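PDB 4D50: deoxyhypusine hydroxylase from Homo sapiens, which hydroxylates the deoxyhypusine side chain of translation initiation factor eIF5A at a non-haem diiron centre, the second and last step of hypusine formation. Local coordinates for residues I15-V20 and I45-Q50; A28-L33 and A57-E62. All blocks are in the same frame, centred on the assembly; numbering follows the deposited sequence.

How the contacts relate
From the N terminus the chain runs through helix 3-20, turns into helix 26-39, then into helix 42-50 and on to helix 57-70. Contact 1 brings the first of these back to the third, closing a loop over 24 intervening residues; contact 2 does the same for the second and fourth, over 23. The second loop begins inside the first and ends beyond it, so the two contacts cross rather than nest. Their centres lie about 10 Å apart, and a direct link joins them: Leu19 O of contact 1 probably accepts a hydrogen bond from Arg29 NE of contact 2. Together they tie helices 3-20 and 26-39 to helices 42-50 and 57-70, the last of which carries an iron ligand.

Contact 1. Residues I15-V20 and I45-Q50; sequences IGQTLV and IAWISQ
Trp47 packing on Gly16 makes this a helix-helix contact of the N-terminal region, partly buried, in which helices 3-20 and 42-50 run nearly parallel, their segment axes 9.0 Å apart and 10° off alignment. The indole lies over the glycine backbone: Gly16 CA stands 3.8 Å from the centroid of the five-membered ring of Trp47, a CH-pi contact over the face. A side chain on Gly16 would collide with this ring, so the lack of one lets the CA atoms of Gly16 and Trp47 come within 5.2 Å. The side chain of Trp47 leaves its helix toward 15-20; chi1 of -75° sets CG anti to the carbonyl carbon, and NE1 is held by a hydrogen bond to Asp13. Around the six-membered ring, Gln17 CG touches CH2 of Trp47 at 3.8 Å, while Val20 CG1 meets the ring edge, 4.0 Å from Trp47 CE3. Val20 also packs at about a right angle on Gln50, its CG2 3.7 Å from Gln50 NE2. Deeper in, Leu19 CD2 lies 4.2 Å from Ile48 CG1, and Ile48 continues onto Leu63, Leu67 and Met70 of helix 57-70. Such near-parallel packing of helices one apart in the chain is consistent with a HEAT-like solenoid.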
loop_
_atom_site.group_PDB
_atom_site.type_symbol
_atom_site.label_atom_id
_atom_site.label_comp_id
_atom_site.label_asym_id
_atom_site.label_seq_id
_atom_site.Cartn_x
_atom_site.Cartn_y
_atom_site.Cartn_z
ATOM N N ILE A 15 14.788 3.099 17.447
ATOM C CA ILE A 15 13.550 3.232 16.682
ATOM C C ILE A 15 12.789 1.900 16.661
ATOM O O ILE A 15 11.545 1.854 16.812
ATOM C CB ILE A 15 13.852 3.748 15.252
ATOM C CG1 ILE A 15 14.428 5.166 15.351
ATOM C CG2 ILE A 15 12.595 3.735 14.352
ATOM C CD1 ILE A 15 15.293 5.565 14.172
ATOM N N GLY A 16 13.503 0.846 16.376
ATOM C CA GLY A 16 12.989 -0.499 16.475
ATOM C C GLY A 16 12.256 -0.808 17.775
ATOM O O GLY A 16 11.161 -1.423 17.756
ATOM N N GLN A 17 12.856 -0.444 18.904
ATOM C CA GLN A 17 12.158 -0.674 20.183
ATOM C C GLN A 17 10.835 0.048 20.201
ATOM O O GLN A 17 9.887 -0.470 20.784
ATOM C CB GLN A 17 13.049 -0.321 21.390
ATOM C CG GLN A 17 13.915 -1.514 21.763
ATOM C CD GLN A 17 15.262 -1.165 22.378
ATOM O OE1 GLN A 17 15.665 -0.009 22.454
ATOM N NE2 GLN A 17 15.961 -2.199 22.837
ATOM N N THR A 18 10.769 1.228 19.599
ATOM C CA THR A 18 9.523 2.049 19.579
ATOM C C THR A 18 8.450 1.319 18.743
ATOM O O THR A 18 7.407 1.073 19.226
ATOM C CB THR A 18 9.760 3.394 19.011
ATOM O OG1 THR A 18 10.691 4.094 19.839
ATOM C CG2 THR A 18 8.504 4.195 18.906
ATOM N N LEU A 19 8.810 0.905 17.536
ATOM C CA LEU A 19 7.973 0.063 16.733
ATOM C C LEU A 19 7.338 -1.174 17.383
ATOM O O LEU A 19 6.177 -1.435 17.177
ATOM C CB LEU A 19 8.729 -0.371 15.459
ATOM C CG LEU A 19 7.877 -1.197 14.494
ATOM C CD1 LEU A 19 6.623 -0.499 14.011
ATOM C CD2 LEU A 19 8.815 -1.592 13.318
ATOM N N VAL A 20 8.124 -1.968 18.130
ATOM C CA VAL A 20 7.646 -3.269 18.614
ATOM C C VAL A 20 6.908 -3.145 19.966
ATOM O O VAL A 20 6.292 -4.116 20.413
ATOM C CB VAL A 20 8.722 -4.344 18.728
ATOM C CG1 VAL A 20 9.418 -4.582 17.366
ATOM C CG2 VAL A 20 9.743 -4.023 19.830
ATOM N N ILE A 45 15.261 -4.521 8.971
ATOM C CA ILE A 45 14.401 -5.627 8.560
ATOM C C ILE A 45 13.979 -6.525 9.742
ATOM O O ILE A 45 12.803 -6.946 9.867
ATOM C CB ILE A 45 15.096 -6.408 7.416
ATOM C CG1 ILE A 45 15.114 -5.486 6.184
ATOM C CG2 ILE A 45 14.381 -7.681 7.087
ATOM C CD1 ILE A 45 15.857 -5.974 4.965
ATOM N N ALA A 46 14.903 -6.807 10.665
ATOM C CA ALA A 46 14.585 -7.630 11.821
ATOM C C ALA A 46 13.580 -7.032 12.780
ATOM O O ALA A 46 12.706 -7.739 13.250
ATOM C CB ALA A 46 15.862 -8.001 12.576
ATOM N N TRP A 47 13.696 -5.760 13.058
ATOM C CA TRP A 47 12.794 -5.075 13.937
ATOM C C TRP A 47 11.379 -4.989 13.285
ATOM O O TRP A 47 10.389 -5.134 13.951
ATOM C CB TRP A 47 13.295 -3.674 14.241
ATOM C CG TRP A 47 14.447 -3.559 15.204
ATOM C CD1 TRP A 47 15.712 -3.106 14.923
ATOM C CD2 TRP A 47 14.420 -3.820 16.613
ATOM N NE1 TRP A 47 16.479 -3.081 16.064
ATOM C CE2 TRP A 47 15.730 -3.552 17.115
ATOM C CE3 TRP A 47 13.445 -4.297 17.486
ATOM C CZ2 TRP A 47 16.061 -3.711 18.458
ATOM C CZ3 TRP A 47 13.772 -4.457 18.842
ATOM C CH2 TRP A 47 15.079 -4.186 19.307
ATOM N N ILE A 48 11.329 -4.774 11.987
ATOM C CA ILE A 48 10.023 -4.656 11.258
ATOM C C ILE A 48 9.353 -6.034 11.316
ATOM O O ILE A 48 8.149 -6.169 11.481
ATOM C CB ILE A 48 10.217 -4.205 9.800
ATOM C CG1 ILE A 48 10.703 -2.730 9.722
ATOM C CG2 ILE A 48 8.954 -4.329 8.959
ATOM C CD1 ILE A 48 11.050 -2.282 8.349
ATOM N N SER A 49 10.196 -7.074 11.176
ATOM C CA SER A 49 9.759 -8.444 11.100
ATOM C C SER A 49 9.235 -8.898 12.432
ATOM O O SER A 49 8.228 -9.610 12.482
ATOM C CB SER A 49 10.954 -9.341 10.686
ATOM O OG SER A 49 11.287 -9.125 9.291
ATOM N N GLN A 50 9.878 -8.418 13.490
ATOM C CA GLN A 50 9.439 -8.693 14.853
ATOM C C GLN A 50 8.031 -8.163 15.128
ATOM O O GLN A 50 7.266 -8.792 15.838
ATOM C CB GLN A 50 10.474 -8.192 15.875
ATOM C CG GLN A 50 10.237 -8.589 17.342
ATOM C CD GLN A 50 11.310 -8.012 18.282
ATOM O OE1 GLN A 50 12.459 -7.935 17.925
ATOM N NE2 GLN A 50 10.893 -7.493 19.438
#

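Contact 2. Residues A28-L33 and A57-E62; sequences ARFRAL and ALLKHE. With FE (Fe (III) ion), chain D; PER (peroxide ion), chain E.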
loop_
_atom_site.group_PDB
_atom_site.type_symbol
_atom_site.label_atom_id
_atom_site.label_comp_id
_atom_site.label_asym_id
_atom_site.label_seq_id
_atom_site.Cartn_x
_atom_site.Cartn_y
_atom_site.Cartn_z
ATOM N N ALA A 28 3.205 6.934 16.632
ATOM C CA ALA A 28 4.623 6.822 16.992
ATOM C C ALA A 28 5.270 5.562 16.446
ATOM O O ALA A 28 6.405 5.570 16.001
ATOM C CB ALA A 28 4.785 6.841 18.496
ATOM N N ARG A 29 4.518 4.482 16.446
ATOM C CA ARG A 29 4.999 3.270 15.856
ATOM C C ARG A 29 4.985 3.391 14.338
ATOM O O ARG A 29 5.874 2.853 13.691
ATOM C CB ARG A 29 4.157 2.120 16.333
ATOM C CG ARG A 29 4.072 1.968 17.891
ATOM C CD ARG A 29 3.096 0.882 18.275
ATOM N NE ARG A 29 3.630 -0.433 18.021
ATOM C CZ ARG A 29 2.991 -1.574 18.099
ATOM N NH1 ARG A 29 1.717 -1.621 18.479
ATOM N NH2 ARG A 29 3.604 -2.714 17.856
ATOM N N PHE A 30 4.058 4.161 13.735
ATOM C CA PHE A 30 4.142 4.391 12.263
ATOM C C PHE A 30 5.328 5.180 11.873
ATOM O O PHE A 30 6.023 4.892 10.898
ATOM C CB PHE A 30 2.868 5.077 11.715
ATOM C CG PHE A 30 1.828 4.104 11.295
ATOM C CD1 PHE A 30 1.201 3.319 12.235
ATOM C CD2 PHE A 30 1.507 3.948 9.956
ATOM C CE1 PHE A 30 0.242 2.402 11.867
ATOM C CE2 PHE A 30 0.582 3.003 9.584
ATOM C CZ PHE A 30 -0.060 2.236 10.543
ATOM N N ARG A 31 5.615 6.187 12.675
ATOM C CA ARG A 31 6.767 7.031 12.461
ATOM C C ARG A 31 8.007 6.213 12.546
ATOM O O ARG A 31 8.881 6.373 11.697
ATOM C CB ARG A 31 6.867 8.136 13.525
ATOM C CG ARG A 31 6.013 9.301 13.204
ATOM C CD ARG A 31 5.997 10.300 14.368
ATOM N NE ARG A 31 4.793 11.105 14.238
ATOM C CZ ARG A 31 4.616 12.021 13.283
ATOM N NH1 ARG A 31 5.587 12.311 12.412
ATOM N NH2 ARG A 31 3.464 12.669 13.208
ATOM N N ALA A 32 8.092 5.339 13.528
ATOM C CA ALA A 32 9.287 4.427 13.650
ATOM C C ALA A 32 9.431 3.546 12.422
ATOM O O ALA A 32 10.512 3.331 11.862
ATOM C CB ALA A 32 9.166 3.594 14.895
ATOM N N LEU A 33 8.316 2.935 12.038
ATOM C CA LEU A 33 8.305 2.065 10.889
ATOM C C LEU A 33 8.801 2.737 9.618
ATOM O O LEU A 33 9.620 2.195 8.931
ATOM C CB LEU A 33 6.883 1.513 10.629
ATOM C CG LEU A 33 6.687 0.736 9.314
ATOM C CD1 LEU A 33 7.580 -0.523 9.246
ATOM C CD2 LEU A 33 5.215 0.376 9.132
ATOM N N ALA A 57 -4.062 -5.133 12.489
ATOM C CA ALA A 57 -3.956 -5.556 11.023
ATOM C C ALA A 57 -3.420 -4.390 10.197
ATOM O O ALA A 57 -2.603 -4.596 9.257
ATOM C CB ALA A 57 -5.317 -5.958 10.461
ATOM N N LEU A 58 -3.868 -3.173 10.500
ATOM C CA LEU A 58 -3.352 -1.927 9.876
ATOM C C LEU A 58 -1.822 -1.849 10.014
ATOM O O LEU A 58 -1.090 -1.745 9.007
ATOM C CB LEU A 58 -3.962 -0.663 10.464
ATOM C CG LEU A 58 -3.440 0.595 9.788
ATOM C CD1 LEU A 58 -3.905 0.690 8.338
ATOM C CD2 LEU A 58 -3.907 1.869 10.488
ATOM N N LEU A 59 -1.335 -1.994 11.237
ATOM C CA LEU A 59 0.116 -1.906 11.403
ATOM C C LEU A 59 0.801 -3.045 10.651
ATOM O O LEU A 59 1.731 -2.826 9.910
ATOM C CB LEU A 59 0.496 -1.889 12.888
ATOM C CG LEU A 59 1.999 -1.738 13.119
ATOM C CD1 LEU A 59 2.621 -0.460 12.614
ATOM C CD2 LEU A 59 2.226 -1.880 14.660
ATOM N N LYS A 60 0.308 -4.281 10.798
ATOM C CA LYS A 60 0.989 -5.433 10.202
ATOM C C LYS A 60 1.096 -5.378 8.672
ATOM O O LYS A 60 2.114 -5.730 8.090
ATOM C CB LYS A 60 0.311 -6.723 10.594
ATOM C CG LYS A 60 0.556 -7.169 12.029
ATOM C CD LYS A 60 0.005 -8.577 12.278
ATOM C CE LYS A 60 -1.496 -8.590 12.316
ATOM N NZ LYS A 60 -2.080 -9.865 12.782
ATOM N N HIS A 61 0.064 -4.895 8.042
ATOM C CA HIS A 61 0.073 -4.762 6.591
ATOM C C HIS A 61 1.001 -3.638 6.139
ATOM O O HIS A 61 1.658 -3.771 5.086
ATOM C CB HIS A 61 -1.353 -4.701 6.059
ATOM C CG HIS A 61 -1.774 -3.343 5.591
ATOM N ND1 HIS A 61 -1.855 -2.256 6.427
ATOM C CD2 HIS A 61 -2.077 -2.908 4.342
ATOM C CE1 HIS A 61 -2.283 -1.208 5.715
ATOM N NE2 HIS A 61 -2.381 -1.579 4.438
ATOM N N GLU A 62 1.184 -2.602 6.960
ATOM C CA GLU A 62 2.177 -1.526 6.648
ATOM C C GLU A 62 3.641 -2.095 6.750
ATOM O O GLU A 62 4.567 -1.717 6.002
ATOM C CB GLU A 62 1.986 -0.377 7.589
ATOM C CG GLU A 62 2.132 1.018 7.012
ATOM C CD GLU A 62 0.935 1.392 6.153
ATOM O OE1 GLU A 62 -0.223 1.266 6.599
ATOM O OE2 GLU A 62 1.182 1.684 4.974
HETATM FE FE FE D . -3.722 -0.541 2.836
HETATM O O1 PER E . -4.151 -3.148 2.000
HETATM O O2 PER E . -5.169 -2.155 2.597
HETATM O O HOH W 1 -2.365 -1.139 0.974
HETATM O O HOH W 2 -2.391 1.156 2.943
#
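Phe30 reaches into helix 57-70 with the far end of its ring, whose edge meets Leu58 CG, 3.8 Å from Phe30 CZ, and Glu62 OE1, 3.5 Å from Phe30 CE2. Leu59 CD1 approaches the same ring obliquely, 3.8 Å from Phe30 CE1. Leu59 CG is anti to the backbone N (chi1 -178°), and its other methyl, CD2, sits over the centre of the Arg29 guanidinium, 3.5 Å from Arg29 CZ; a salt bridge from NH1 to Asp54 helps hold that flat group in place. Leu33 CD2 packs on Glu62 CB at 3.7 Å. An alanine in place of Phe30 would probably open a gap beside Leu58, Leu59 and Glu62, leaving the leucine side chains freer to turn. His61, whose CB points away from 28-33, binds iron through NE2 at 2.3 Å, with His245 and Glu246, the peroxide and two waters as further ligands. Its ND1 donates a fairly straight hydrogen bond (163°) to a lone pair of Leu58 O, in the imidazole plane, which together with the iron bond holds the ring's rotation. Helix 57-70 thus joins helix 26-39 to the diiron site, with helix 3-20 flanking helix 26-39 at Ala32 and Leu33, helix 90-103 beside His61 and helix 272-289 against Leu58.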